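Local coordinates for DUF3201 domain-containing protein (Pyrococcus furiosus, PDB 1YB3) that is of unknown function, a conserved DUF3201-family protein of a hyperthermophilic archaeon, built on an antiparallel sheet packed with helices, at residues Glu27-Leu32 with Glu42-Val47; Ala50-Asp55 with Thr79-Tyr84; Glu100-Ala105 with Ile166-Arg171; Lys108-Gly113 with Tyr122-Pro127. One frame throughout, in Å; residues are numbered along the deposited sequence.

Contact 1. Residues Glu27-Leu32 with Glu42-Val47; sequences ELREEL and EEVSEV
Arg29 and Val44 mark the closest passage of the two backbones, their CA atoms 7.0 Å apart where helix 11-35 runs beside the outermost strand 40-47. Arg29 CB and CG, the latter anti to the backbone N (chi1 -170°), slide past Val44 CG2 in the opposite direction, CB to CG2 being 3.8 Å, and the bend at chi2 turns CD off the straight course. Arg29 NE gives a hydrogen bond of 2.8 Å to Glu42 O from above the carbonyl plane, and NH2 bonds to Val41 O. In the conformers described for Glu30 and Glu43, the Glu43 carboxylate lies over one guanidinium face, OE1 above its centre and Glu43 OE2 3.1 Å from Arg29 NH2, a salt bridge of charge alone. Arg29 NH1 reaches Glu30 OE2 at 2.9 Å, close to the guanidinium plane. Water 1 joins Arg29 NH1 to Glu43 OE2. Gripped by both carboxylates and two carbonyls, Arg29 joins helix to strand, and its charge probably offsets the 4.3 Å approach of Glu30 OE2 to Glu43 OE1.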
loop_
_atom_site.group_PDB
_atom_site.type_symbol
_atom_site.label_atom_id
_atom_site.label_comp_id
_atom_site.label_asym_id
_atom_site.label_seq_id
_atom_site.Cartn_x
_atom_site.Cartn_y
_atom_site.Cartn_z
ATOM N N GLU A 27 8.891 -14.363 4.527
ATOM C CA GLU A 27 9.477 -14.020 5.830
ATOM C C GLU A 27 8.622 -12.978 6.557
ATOM O O GLU A 27 8.303 -13.133 7.753
ATOM C CB GLU A 27 10.907 -13.500 5.656
ATOM C CG GLU A 27 11.580 -13.032 6.956
ATOM C CD GLU A 27 12.994 -12.499 6.727
ATOM O OE1 GLU A 27 13.960 -13.191 7.144
ATOM O OE2 GLU A 27 13.140 -11.403 6.123
ATOM N N LEU A 28 8.248 -11.926 5.831
ATOM C CA LEU A 28 7.490 -10.819 6.427
ATOM C C LEU A 28 6.104 -11.268 6.871
ATOM O O LEU A 28 5.595 -10.774 7.910
ATOM C CB LEU A 28 7.381 -9.645 5.456
ATOM C CG LEU A 28 6.670 -8.386 5.944
ATOM C CD1 LEU A 28 7.389 -7.819 7.202
ATOM C CD2 LEU A 28 6.614 -7.376 4.812
ATOM N N ARG A 29 5.482 -12.178 6.113
ATOM C CA ARG A 29 4.173 -12.721 6.476
ATOM C C ARG A 29 4.234 -13.380 7.847
ATOM O O ARG A 29 3.376 -13.114 8.714
ATOM C CB ARG A 29 3.623 -13.686 5.400
ATOM C CG ARG A 29 2.158 -14.095 5.609
ATOM C CD ARG A 29 2.017 -15.333 6.498
ATOM N NE ARG A 29 0.620 -15.563 6.878
ATOM C CZ ARG A 29 0.198 -16.541 7.673
ATOM N NH1 ARG A 29 1.054 -17.446 8.154
ATOM N NH2 ARG A 29 -1.100 -16.640 7.962
ATOM N N GLU A 30 5.243 -14.219 8.071
ATOM C CA GLU A 30 5.334 -14.898 9.374
ATOM C C GLU A 30 5.612 -13.896 10.501
ATOM O O GLU A 30 5.050 -14.012 11.619
ATOM C CB GLU A 30 6.373 -16.021 9.325
ATOM C CG GLU A 30 6.009 -17.165 8.347
ATOM C CD GLU A 30 4.605 -17.734 8.568
ATOM O OE1 GLU A 30 4.229 -17.983 9.739
ATOM O OE2 GLU A 30 3.880 -17.946 7.574
ATOM N N GLU A 31 6.423 -12.889 10.201
ATOM C CA GLU A 31 6.767 -11.858 11.183
ATOM C C GLU A 31 5.539 -11.037 11.573
ATOM O O GLU A 31 5.269 -10.840 12.767
ATOM C CB GLU A 31 7.888 -10.947 10.674
ATOM C CG GLU A 31 9.254 -11.652 10.637
ATOM C CD GLU A 31 10.299 -10.921 9.823
ATOM O OE1 GLU A 31 9.966 -9.928 9.138
ATOM O OE2 GLU A 31 11.472 -11.360 9.863
ATOM N N LEU A 32 4.780 -10.575 10.581
ATOM C CA LEU A 32 3.591 -9.761 10.905
ATOM C C LEU A 32 2.454 -10.597 11.509
ATOM O O LEU A 32 1.636 -10.072 12.284
ATOM C CB LEU A 32 3.111 -8.938 9.691
ATOM C CG LEU A 32 4.079 -7.888 9.116
ATOM C CD1 LEU A 32 3.389 -7.122 8.022
ATOM C CD2 LEU A 32 4.591 -6.876 10.189
ATOM N N GLU A 42 -3.473 -13.190 6.674
ATOM C CA GLU A 42 -3.728 -14.358 5.839
ATOM C C GLU A 42 -2.432 -14.855 5.191
ATOM O O GLU A 42 -1.378 -14.260 5.374
ATOM C CB GLU A 42 -4.789 -14.038 4.780
ATOM C CG GLU A 42 -6.133 -13.553 5.350
ATOM C CD GLU A 42 -6.904 -14.651 6.068
ATOM O OE1 GLU A 42 -6.507 -15.835 5.983
ATOM O OE2 GLU A 42 -7.916 -14.332 6.725
ATOM N N GLU A 43 -2.527 -15.953 4.433
ATOM C CA GLU A 43 -1.352 -16.523 3.767
ATOM C C GLU A 43 -0.972 -15.739 2.515
ATOM O O GLU A 43 -1.793 -15.058 1.918
ATOM C CB GLU A 43 -1.606 -17.985 3.387
ATOM C CG GLU A 43 -2.000 -18.893 4.566
ATOM C CD GLU A 43 -0.897 -19.053 5.611
ATOM O OE1 GLU A 43 0.284 -18.773 5.310
ATOM O OE2 GLU A 43 -1.217 -19.472 6.747
ATOM N N VAL A 44 0.278 -15.883 2.097
ATOM C CA VAL A 44 0.753 -15.258 0.871
ATOM C C VAL A 44 0.034 -15.877 -0.327
ATOM O O VAL A 44 -0.128 -17.102 -0.391
ATOM C CB VAL A 44 2.280 -15.445 0.709
ATOM C CG1 VAL A 44 2.753 -14.940 -0.652
ATOM C CG2 VAL A 44 3.027 -14.746 1.844
ATOM N N SER A 45 -0.412 -15.025 -1.244
ATOM C CA SER A 45 -0.990 -15.495 -2.493
ATOM C C SER A 45 -0.353 -14.737 -3.658
ATOM O O SER A 45 0.451 -13.819 -3.451
ATOM C CB SER A 45 -2.508 -15.344 -2.468
ATOM O OG SER A 45 -2.893 -13.993 -2.654
ATOM N N GLU A 46 -0.687 -15.135 -4.884
ATOM C CA GLU A 46 -0.102 -14.498 -6.057
ATOM C C GLU A 46 -1.098 -13.573 -6.723
ATOM O O GLU A 46 -2.239 -13.958 -6.992
ATOM C CB GLU A 46 0.412 -15.555 -7.039
ATOM C CG GLU A 46 1.477 -16.464 -6.454
ATOM C CD GLU A 46 2.691 -15.698 -5.904
ATOM O OE1 GLU A 46 3.145 -14.727 -6.558
ATOM O OE2 GLU A 46 3.205 -16.084 -4.828
ATOM N N VAL A 47 -0.674 -12.342 -6.959
ATOM C CA VAL A 47 -1.513 -11.344 -7.575
ATOM C C VAL A 47 -1.000 -11.089 -8.994
ATOM O O VAL A 47 0.149 -10.718 -9.169
ATOM C CB VAL A 47 -1.469 -10.017 -6.768
ATOM C CG1 VAL A 47 -2.252 -8.915 -7.494
ATOM C CG2 VAL A 47 -1.999 -10.239 -5.325
HETATM O O HOH W 1 -0.664 -19.360 9.800
#

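Contact 2. Residues Ala50-Asp55 with Thr79-Tyr84; sequences AYLYID and TPQGFY
A tight turn, type I from Thr79 to Gly82, meets the strand 51-54 through Gln81, whose side chain reaches tip to tip toward Leu52. Leu52 CD1 rests 3.7 Å from Gln81 CD, and CG and OE1 of the same glutamine lie about as near to it. The amide end is held twice: Gln81 NE2 donates to Tyr53 O at 2.8 Å, bent to 138° and from above the carbonyl plane, while Gln81 OE1 takes a hydrogen bond from water 2, which in turn accepts from Tyr53 N. The extended chain beyond CG carries the amide out to this backbone. The turn links strands 74-79 and 82-90 of the large sheet in a beta hairpin, whereas 51-54 pairs with 57-60 in a separate two-stranded sheet. Thr79 OG1 accepts from Gln81 N at 3.1 Å, an ST turn, and also lies 4.0 Å from Leu52 CD1. An alanine in place of Thr79 would probably leave Gln81 N without this acceptor and open a small gap beside Leu52.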
loop_
_atom_site.group_PDB
_atom_site.type_symbol
_atom_site.label_atom_id
_atom_site.label_comp_id
_atom_site.label_asym_id
_atom_site.label_seq_id
_atom_site.Cartn_x
_atom_site.Cartn_y
_atom_site.Cartn_z
ATOM N N ALA A 50 -1.681 -6.563 -11.810
ATOM C CA ALA A 50 -1.612 -5.322 -11.058
ATOM C C ALA A 50 -0.683 -4.337 -11.773
ATOM O O ALA A 50 0.248 -4.757 -12.483
ATOM C CB ALA A 50 -1.092 -5.621 -9.630
ATOM N N TYR A 51 -0.907 -3.032 -11.594
ATOM C CA TYR A 51 -0.053 -2.038 -12.218
ATOM C C TYR A 51 0.942 -1.501 -11.191
ATOM O O TYR A 51 0.635 -1.456 -9.985
ATOM C CB TYR A 51 -0.878 -0.860 -12.755
ATOM C CG TYR A 51 -1.654 -1.104 -14.040
ATOM C CD1 TYR A 51 -1.333 -0.406 -15.215
ATOM C CD2 TYR A 51 -2.719 -1.999 -14.073
ATOM C CE1 TYR A 51 -2.063 -0.607 -16.397
ATOM C CE2 TYR A 51 -3.445 -2.213 -15.252
ATOM C CZ TYR A 51 -3.108 -1.502 -16.398
ATOM O OH TYR A 51 -3.821 -1.708 -17.552
ATOM N N LEU A 52 2.109 -1.069 -11.656
ATOM C CA LEU A 52 2.986 -0.274 -10.803
ATOM C C LEU A 52 3.461 0.974 -11.527
ATOM O O LEU A 52 3.476 1.035 -12.763
ATOM C CB LEU A 52 4.147 -1.101 -10.220
ATOM C CG LEU A 52 5.389 -1.342 -11.072
ATOM C CD1 LEU A 52 6.498 -1.993 -10.241
ATOM C CD2 LEU A 52 5.048 -2.193 -12.273
ATOM N N TYR A 53 3.808 1.984 -10.743
ATOM C CA TYR A 53 4.208 3.263 -11.265
ATOM C C TYR A 53 5.717 3.257 -11.481
ATOM O O TYR A 53 6.490 3.400 -10.525
ATOM C CB TYR A 53 3.796 4.372 -10.289
ATOM C CG TYR A 53 3.750 5.760 -10.896
ATOM C CD1 TYR A 53 2.746 6.121 -11.798
ATOM C CD2 TYR A 53 4.703 6.720 -10.551
ATOM C CE1 TYR A 53 2.698 7.403 -12.350
ATOM C CE2 TYR A 53 4.668 8.002 -11.091
ATOM C CZ TYR A 53 3.664 8.335 -11.993
ATOM O OH TYR A 53 3.631 9.605 -12.528
ATOM N N ILE A 54 6.128 3.075 -12.738
ATOM C CA ILE A 54 7.560 3.073 -13.096
ATOM C C ILE A 54 7.892 4.236 -14.005
ATOM O O ILE A 54 7.246 4.423 -15.047
ATOM C CB ILE A 54 8.014 1.807 -13.865
ATOM C CG1 ILE A 54 7.286 0.556 -13.401
ATOM C CG2 ILE A 54 9.550 1.647 -13.774
ATOM C CD1 ILE A 54 7.366 -0.570 -14.414
ATOM N N ASP A 55 8.910 5.003 -13.607
ATOM C CA ASP A 55 9.427 6.126 -14.397
ATOM C C ASP A 55 8.315 7.019 -14.969
ATOM O O ASP A 55 8.296 7.328 -16.167
ATOM C CB ASP A 55 10.376 5.618 -15.501
ATOM C CG ASP A 55 11.457 4.679 -14.963
ATOM O OD1 ASP A 55 11.992 4.943 -13.862
ATOM O OD2 ASP A 55 11.775 3.675 -15.640
ATOM N N THR A 79 6.868 -6.033 -4.967
ATOM C CA THR A 79 6.995 -6.042 -6.433
ATOM C C THR A 79 8.493 -5.839 -6.696
ATOM O O THR A 79 9.282 -5.692 -5.767
ATOM C CB THR A 79 6.260 -4.847 -7.055
ATOM O OG1 THR A 79 6.944 -3.658 -6.671
ATOM C CG2 THR A 79 4.759 -4.772 -6.605
ATOM N N PRO A 80 8.914 -5.824 -7.975
ATOM C CA PRO A 80 10.341 -5.546 -8.210
ATOM C C PRO A 80 10.845 -4.203 -7.637
ATOM O O PRO A 80 12.061 -3.993 -7.518
ATOM C CB PRO A 80 10.447 -5.570 -9.741
ATOM C CG PRO A 80 9.331 -6.503 -10.171
ATOM C CD PRO A 80 8.200 -6.128 -9.233
ATOM N N GLN A 81 9.917 -3.313 -7.286
ATOM C CA GLN A 81 10.274 -2.026 -6.633
ATOM C C GLN A 81 10.586 -2.170 -5.145
ATOM O O GLN A 81 11.313 -1.339 -4.558
ATOM C CB GLN A 81 9.157 -1.004 -6.794
ATOM C CG GLN A 81 9.082 -0.339 -8.158
ATOM C CD GLN A 81 7.984 0.724 -8.232
ATOM O OE1 GLN A 81 6.921 0.584 -7.629
ATOM N NE2 GLN A 81 8.248 1.786 -8.971
ATOM N N GLY A 82 10.036 -3.215 -4.536
ATOM C CA GLY A 82 10.188 -3.437 -3.090
ATOM C C GLY A 82 8.871 -3.707 -2.383
ATOM O O GLY A 82 7.871 -4.056 -3.016
ATOM N N PHE A 83 8.886 -3.551 -1.052
ATOM C CA PHE A 83 7.705 -3.776 -0.231
ATOM C C PHE A 83 6.655 -2.664 -0.413
ATOM O O PHE A 83 6.985 -1.496 -0.698
ATOM C CB PHE A 83 8.059 -3.726 1.253
ATOM C CG PHE A 83 8.962 -4.817 1.742
ATOM C CD1 PHE A 83 8.510 -6.144 1.853
ATOM C CD2 PHE A 83 10.244 -4.505 2.191
ATOM C CE1 PHE A 83 9.343 -7.142 2.361
ATOM C CE2 PHE A 83 11.087 -5.497 2.711
ATOM C CZ PHE A 83 10.641 -6.816 2.793
ATOM N N TYR A 84 5.400 -3.018 -0.177
ATOM C CA TYR A 84 4.339 -2.028 -0.027
ATOM C C TYR A 84 3.297 -2.557 0.955
ATOM O O TYR A 84 3.229 -3.762 1.228
ATOM C CB TYR A 84 3.684 -1.714 -1.372
ATOM C CG TYR A 84 2.866 -2.875 -1.894
ATOM C CD1 TYR A 84 1.525 -2.988 -1.572
ATOM C CD2 TYR A 84 3.459 -3.893 -2.654
ATOM C CE1 TYR A 84 0.754 -4.092 -2.011
ATOM C CE2 TYR A 84 2.699 -4.988 -3.102
ATOM C CZ TYR A 84 1.365 -5.072 -2.783
ATOM O OH TYR A 84 0.613 -6.152 -3.210
HETATM O O HOH W 2 4.331 1.458 -8.078
#

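Contact 3. Residues Glu100-Ala105 with Ile166-Arg171; sequences EDVIRA and IELARR
The guanidinium of Arg171 and the carboxylate of Asp101 are the flat groups that meet, their planes 37° apart and their side chains crossing at about a right angle. Asp101 OD2 approaches the guanidinium obliquely, 3.3 Å from Arg171 NH1, in a salt bridge whose hydrogen bond is weak. The bend of the arginine chain at chi3 (47°) sets NE on its way to this carboxylate. The same OD2 is also hydrogen-bonded to the hydroxyl of Tyr172, so two partners share it. Within the same helix, Ile166 CG2 lies over the centre of one face of the Arg170 guanidinium. Beneath the salt bridge Leu168 does the packing, its CG anti to the backbone N. Its two methyls divide the work: Leu168 CD1 lies 3.8 Å from Asp101 CB, and Leu168 CD2 lies 3.9 Å from Val102 CA and 4.4 Å from Ala105 CB. An alanine in place of Leu168 would probably open a gap facing Asp101, Val102 and Ala105. The two short helix segments run antiparallel at 165°, their axes 11.1 Å apart. Arg164, earlier in helix 155-171, bonds to Ala105 O, while Ile103 of helix 96-105 turns to Leu109 and Ile111 of strand 108-112.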
loop_
_atom_site.group_PDB
_atom_site.type_symbol
_atom_site.label_atom_id
_atom_site.label_comp_id
_atom_site.label_asym_id
_atom_site.label_seq_id
_atom_site.Cartn_x
_atom_site.Cartn_y
_atom_site.Cartn_z
ATOM N N GLU A 100 -5.276 14.817 5.183
ATOM C CA GLU A 100 -4.152 15.739 5.443
ATOM C C GLU A 100 -3.028 15.076 6.265
ATOM O O GLU A 100 -1.833 15.217 5.950
ATOM C CB GLU A 100 -4.632 17.022 6.147
ATOM C CG GLU A 100 -5.541 17.894 5.287
ATOM C CD GLU A 100 -6.167 19.048 6.054
ATOM O OE1 GLU A 100 -6.304 18.962 7.299
ATOM O OE2 GLU A 100 -6.542 20.041 5.395
ATOM N N ASP A 101 -3.422 14.347 7.307
ATOM C CA ASP A 101 -2.480 13.662 8.199
ATOM C C ASP A 101 -1.711 12.546 7.499
ATOM O O ASP A 101 -0.486 12.397 7.686
ATOM C CB ASP A 101 -3.229 13.071 9.400
ATOM C CG ASP A 101 -3.674 14.127 10.402
ATOM O OD1 ASP A 101 -3.423 15.329 10.173
ATOM O OD2 ASP A 101 -4.280 13.743 11.426
ATOM N N VAL A 102 -2.410 11.744 6.702
ATOM C CA VAL A 102 -1.727 10.647 6.015
ATOM C C VAL A 102 -0.692 11.178 4.990
ATOM O O VAL A 102 0.410 10.665 4.895
ATOM C CB VAL A 102 -2.732 9.597 5.443
ATOM C CG1 VAL A 102 -3.491 10.148 4.219
ATOM C CG2 VAL A 102 -2.019 8.285 5.142
ATOM N N ILE A 103 -1.044 12.245 4.277
ATOM C CA ILE A 103 -0.127 12.862 3.329
ATOM C C ILE A 103 1.162 13.349 4.017
ATOM O O ILE A 103 2.262 13.209 3.469
ATOM C CB ILE A 103 -0.826 13.994 2.531
ATOM C CG1 ILE A 103 -1.855 13.368 1.584
ATOM C CG2 ILE A 103 0.206 14.870 1.779
ATOM C CD1 ILE A 103 -2.769 14.389 0.890
ATOM N N ARG A 104 1.024 13.892 5.225
ATOM C CA ARG A 104 2.192 14.382 5.972
ATOM C C ARG A 104 3.001 13.267 6.627
ATOM O O ARG A 104 4.168 13.472 6.956
ATOM C CB ARG A 104 1.777 15.429 7.029
ATOM C CG ARG A 104 1.182 16.725 6.418
ATOM C CD ARG A 104 0.580 17.628 7.499
ATOM N N ALA A 105 2.386 12.088 6.778
ATOM C CA ALA A 105 2.957 10.989 7.573
ATOM C C ALA A 105 3.858 10.018 6.803
ATOM O O ALA A 105 4.679 9.313 7.413
ATOM C CB ALA A 105 1.833 10.218 8.286
ATOM N N ILE A 166 -1.097 2.155 11.408
ATOM C CA ILE A 166 -2.126 1.607 12.309
ATOM C C ILE A 166 -2.430 2.603 13.442
ATOM O O ILE A 166 -3.597 2.846 13.757
ATOM C CB ILE A 166 -1.748 0.186 12.831
ATOM C CG1 ILE A 166 -1.878 -0.842 11.691
ATOM C CG2 ILE A 166 -2.642 -0.217 14.011
ATOM C CD1 ILE A 166 -1.188 -2.193 11.950
ATOM N N GLU A 167 -1.390 3.219 13.981
ATOM C CA GLU A 167 -1.545 4.186 15.080
ATOM C C GLU A 167 -2.321 5.429 14.599
ATOM O O GLU A 167 -3.210 5.925 15.297
ATOM C CB GLU A 167 -0.184 4.525 15.688
ATOM C CG GLU A 167 0.433 3.319 16.412
ATOM C CD GLU A 167 1.921 3.471 16.752
ATOM O OE1 GLU A 167 2.604 4.378 16.196
ATOM O OE2 GLU A 167 2.399 2.638 17.566
ATOM N N LEU A 168 -2.021 5.898 13.386
ATOM C CA LEU A 168 -2.760 7.027 12.824
ATOM C C LEU A 168 -4.227 6.638 12.596
ATOM O O LEU A 168 -5.144 7.390 12.934
ATOM C CB LEU A 168 -2.114 7.482 11.520
ATOM C CG LEU A 168 -2.847 8.562 10.734
ATOM C CD1 LEU A 168 -2.994 9.881 11.518
ATOM C CD2 LEU A 168 -2.126 8.789 9.392
ATOM N N ALA A 169 -4.444 5.458 12.013
ATOM C CA ALA A 169 -5.792 4.943 11.781
ATOM C C ALA A 169 -6.608 4.802 13.064
ATOM O O ALA A 169 -7.784 5.127 13.066
ATOM C CB ALA A 169 -5.728 3.606 11.040
ATOM N N ARG A 170 -5.964 4.328 14.138
ATOM C CA ARG A 170 -6.617 4.222 15.455
ATOM C C ARG A 170 -7.163 5.576 15.925
ATOM O O ARG A 170 -8.269 5.651 16.475
ATOM C CB ARG A 170 -5.646 3.654 16.505
ATOM C CG ARG A 170 -5.375 2.176 16.387
ATOM C CD ARG A 170 -4.818 1.629 17.706
ATOM N NE ARG A 170 -4.442 0.223 17.593
ATOM C CZ ARG A 170 -3.193 -0.220 17.598
ATOM N NH1 ARG A 170 -2.170 0.634 17.718
ATOM N NH2 ARG A 170 -2.962 -1.523 17.487
ATOM N N ARG A 171 -6.401 6.644 15.689
ATOM C CA ARG A 171 -6.820 8.008 16.065
ATOM C C ARG A 171 -8.139 8.432 15.412
ATOM O O ARG A 171 -8.889 9.240 15.976
ATOM C CB ARG A 171 -5.754 9.034 15.694
ATOM C CG ARG A 171 -4.499 9.059 16.550
ATOM C CD ARG A 171 -3.559 10.199 16.058
ATOM N NE ARG A 171 -4.291 11.450 15.854
ATOM C CZ ARG A 171 -4.004 12.374 14.936
ATOM N NH1 ARG A 171 -2.981 12.223 14.096
ATOM N NH2 ARG A 171 -4.757 13.464 14.855
#

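Contact 4. Residues Lys108-Gly113 with Tyr122-Pro127; sequences KLFIYG and YNFEHP
Ile111 and Tyr122 form an antiparallel hydrogen-bonded pair: Ile111 N gives to Tyr122 O at 2.9 Å, and Tyr122 N returns a bond to Ile111 O at 3.0 Å. Phe110 and Asn123 follow as the non-hydrogen-bonded pair. A weak bond from Phe124 N to Leu109 O, 3.1 Å long, lies just beyond these pairs, at the type I turn from Asn123 to His126. Asn123 OD1 accepts from Glu125 N, an Asx turn. The Asn123 amide lies beside the Phe110 ring, OD1 3.5 Å from CE1. In Phe124, chi1 of 82° sets CG between backbone N and carbonyl carbon; the ring presents its edge to the face of Phe110, an offset edge-to-face pair at 89°. Lys108 CA sits over one face of the Phe124 ring, 3.6 Å from its centroid, a CH-pi contact, and Glu125 CG over the opposite face. Leu109 CD2 touches Tyr122 CE2 at 3.9 Å. Strand 108-112 is bracketed by 144-150 and the outermost strand 120-123, with Ile103 of helix 96-105 packing against Leu109, Ile111 and Tyr122.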
loop_
_atom_site.group_PDB
_atom_site.type_symbol
_atom_site.label_atom_id
_atom_site.label_comp_id
_atom_site.label_asym_id
_atom_site.label_seq_id
_atom_site.Cartn_x
_atom_site.Cartn_y
_atom_site.Cartn_z
ATOM N N LYS A 108 6.433 7.723 0.209
ATOM C CA LYS A 108 6.019 7.197 -1.110
ATOM C C LYS A 108 4.581 6.722 -1.039
ATOM O O LYS A 108 4.313 5.509 -1.068
ATOM C CB LYS A 108 6.963 6.066 -1.568
ATOM C CG LYS A 108 8.423 6.512 -1.695
ATOM C CD LYS A 108 9.298 5.410 -2.268
ATOM C CE LYS A 108 10.771 5.742 -2.067
ATOM N NZ LYS A 108 11.650 4.643 -2.560
ATOM N N LEU A 109 3.678 7.691 -0.923
ATOM C CA LEU A 109 2.250 7.460 -0.741
ATOM C C LEU A 109 1.459 7.652 -2.020
ATOM O O LEU A 109 1.681 8.606 -2.772
ATOM C CB LEU A 109 1.714 8.444 0.314
ATOM C CG LEU A 109 0.212 8.495 0.577
ATOM C CD1 LEU A 109 -0.230 7.230 1.300
ATOM C CD2 LEU A 109 -0.111 9.735 1.404
ATOM N N PHE A 110 0.511 6.751 -2.226
ATOM C CA PHE A 110 -0.502 6.869 -3.276
ATOM C C PHE A 110 -1.877 6.730 -2.632
ATOM O O PHE A 110 -2.084 5.891 -1.751
ATOM C CB PHE A 110 -0.344 5.751 -4.328
ATOM C CG PHE A 110 0.988 5.755 -5.050
ATOM C CD1 PHE A 110 1.101 6.333 -6.310
ATOM C CD2 PHE A 110 2.118 5.175 -4.477
ATOM C CE1 PHE A 110 2.346 6.326 -6.997
ATOM C CE2 PHE A 110 3.350 5.160 -5.135
ATOM C CZ PHE A 110 3.465 5.748 -6.407
ATOM N N ILE A 111 -2.837 7.531 -3.095
ATOM C CA ILE A 111 -4.217 7.374 -2.647
ATOM C C ILE A 111 -5.061 7.248 -3.908
ATOM O O ILE A 111 -4.985 8.117 -4.780
ATOM C CB ILE A 111 -4.706 8.595 -1.851
ATOM C CG1 ILE A 111 -3.741 8.909 -0.695
ATOM C CG2 ILE A 111 -6.130 8.380 -1.332
ATOM C CD1 ILE A 111 -4.048 10.251 0.019
ATOM N N TYR A 112 -5.822 6.170 -3.990
ATOM C CA TYR A 112 -6.521 5.816 -5.240
ATOM C C TYR A 112 -7.799 5.056 -4.979
ATOM O O TYR A 112 -7.969 4.488 -3.917
ATOM C CB TYR A 112 -5.585 5.034 -6.183
ATOM C CG TYR A 112 -4.915 3.788 -5.623
ATOM C CD1 TYR A 112 -5.583 2.560 -5.574
ATOM C CD2 TYR A 112 -3.588 3.840 -5.165
ATOM C CE1 TYR A 112 -4.941 1.394 -5.067
ATOM C CE2 TYR A 112 -2.941 2.698 -4.667
ATOM C CZ TYR A 112 -3.622 1.481 -4.615
ATOM O OH TYR A 112 -2.990 0.344 -4.128
ATOM N N GLY A 113 -8.716 5.061 -5.954
ATOM C CA GLY A 113 -9.952 4.283 -5.855
ATOM C C GLY A 113 -9.766 2.828 -6.245
ATOM O O GLY A 113 -8.745 2.217 -5.921
ATOM N N TYR A 122 -4.104 10.997 -5.129
ATOM C CA TYR A 122 -2.826 11.571 -4.723
ATOM C C TYR A 122 -1.720 10.650 -5.209
ATOM O O TYR A 122 -1.814 9.420 -5.073
ATOM C CB TYR A 122 -2.764 11.718 -3.193
ATOM C CG TYR A 122 -1.446 12.232 -2.645
ATOM C CD1 TYR A 122 -1.208 13.610 -2.502
ATOM C CD2 TYR A 122 -0.444 11.340 -2.242
ATOM C CE1 TYR A 122 0.012 14.076 -1.989
ATOM C CE2 TYR A 122 0.765 11.787 -1.739
ATOM C CZ TYR A 122 0.992 13.154 -1.601
ATOM O OH TYR A 122 2.198 13.579 -1.083
ATOM N N ASN A 123 -0.692 11.252 -5.798
ATOM C CA ASN A 123 0.533 10.572 -6.202
ATOM C C ASN A 123 1.682 11.414 -5.672
ATOM O O ASN A 123 1.804 12.586 -6.041
ATOM C CB ASN A 123 0.600 10.471 -7.738
ATOM C CG ASN A 123 1.758 9.616 -8.227
ATOM O OD1 ASN A 123 2.847 9.676 -7.693
ATOM N ND2 ASN A 123 1.521 8.831 -9.281
ATOM N N PHE A 124 2.513 10.832 -4.805
ATOM C CA PHE A 124 3.580 11.594 -4.126
ATOM C C PHE A 124 4.627 12.156 -5.093
ATOM O O PHE A 124 5.372 13.078 -4.741
ATOM C CB PHE A 124 4.284 10.712 -3.090
ATOM C CG PHE A 124 5.342 9.814 -3.673
ATOM C CD1 PHE A 124 6.690 10.185 -3.634
ATOM C CD2 PHE A 124 4.993 8.582 -4.245
ATOM C CE1 PHE A 124 7.688 9.339 -4.166
ATOM C CE2 PHE A 124 5.972 7.725 -4.771
ATOM C CZ PHE A 124 7.330 8.110 -4.734
ATOM N N GLU A 125 4.716 11.567 -6.284
ATOM C CA GLU A 125 5.672 12.028 -7.294
ATOM C C GLU A 125 5.246 13.347 -7.928
ATOM O O GLU A 125 6.087 14.104 -8.427
ATOM C CB GLU A 125 5.891 10.965 -8.363
ATOM C CG GLU A 125 6.537 9.712 -7.822
ATOM C CD GLU A 125 7.627 9.192 -8.717
ATOM O OE1 GLU A 125 7.529 9.379 -9.952
ATOM O OE2 GLU A 125 8.592 8.601 -8.181
ATOM N N HIS A 126 3.943 13.604 -7.922
ATOM C CA HIS A 126 3.411 14.911 -8.292
ATOM C C HIS A 126 2.347 15.350 -7.285
ATOM O O HIS A 126 1.154 15.329 -7.583
ATOM C CB HIS A 126 2.920 14.957 -9.757
ATOM C CG HIS A 126 2.019 13.825 -10.158
ATOM N ND1 HIS A 126 2.485 12.694 -10.794
ATOM C CD2 HIS A 126 0.675 13.676 -10.062
ATOM C CE1 HIS A 126 1.468 11.887 -11.054
ATOM N NE2 HIS A 126 0.359 12.460 -10.618
ATOM N N PRO A 127 2.789 15.747 -6.077
ATOM C CA PRO A 127 1.870 15.946 -4.956
ATOM C C PRO A 127 0.939 17.142 -5.123
ATOM O O PRO A 127 1.310 18.157 -5.722
ATOM C CB PRO A 127 2.806 16.163 -3.765
ATOM C CG PRO A 127 4.051 16.683 -4.352
ATOM C CD PRO A 127 4.184 16.041 -5.702
#

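Along the chain, contacts 1 and 2 follow one another and both close before helix 96-105 opens contact 3, whose two helices enclose contact 4 in sequence. Contacts 1, 2 and 4 all reach the seven-stranded antiparallel sheet; contact 1 joins helix 11-35 to one edge strand and contact 4 pairs the other with its neighbour, their centres about 25 Å apart on opposite sides of the chain's centre. Contact 2 is nearer to both, about 17 Å from contact 1 and 13 Å from contact 4, centre to centre; it touches contact 1 through Leu28 and Phe83 and contact 4 through Tyr53. Contact 3, joining helices 96-105 and 155-171, meets contact 4 mainly through Ile103, with Val102 also touching Leu109.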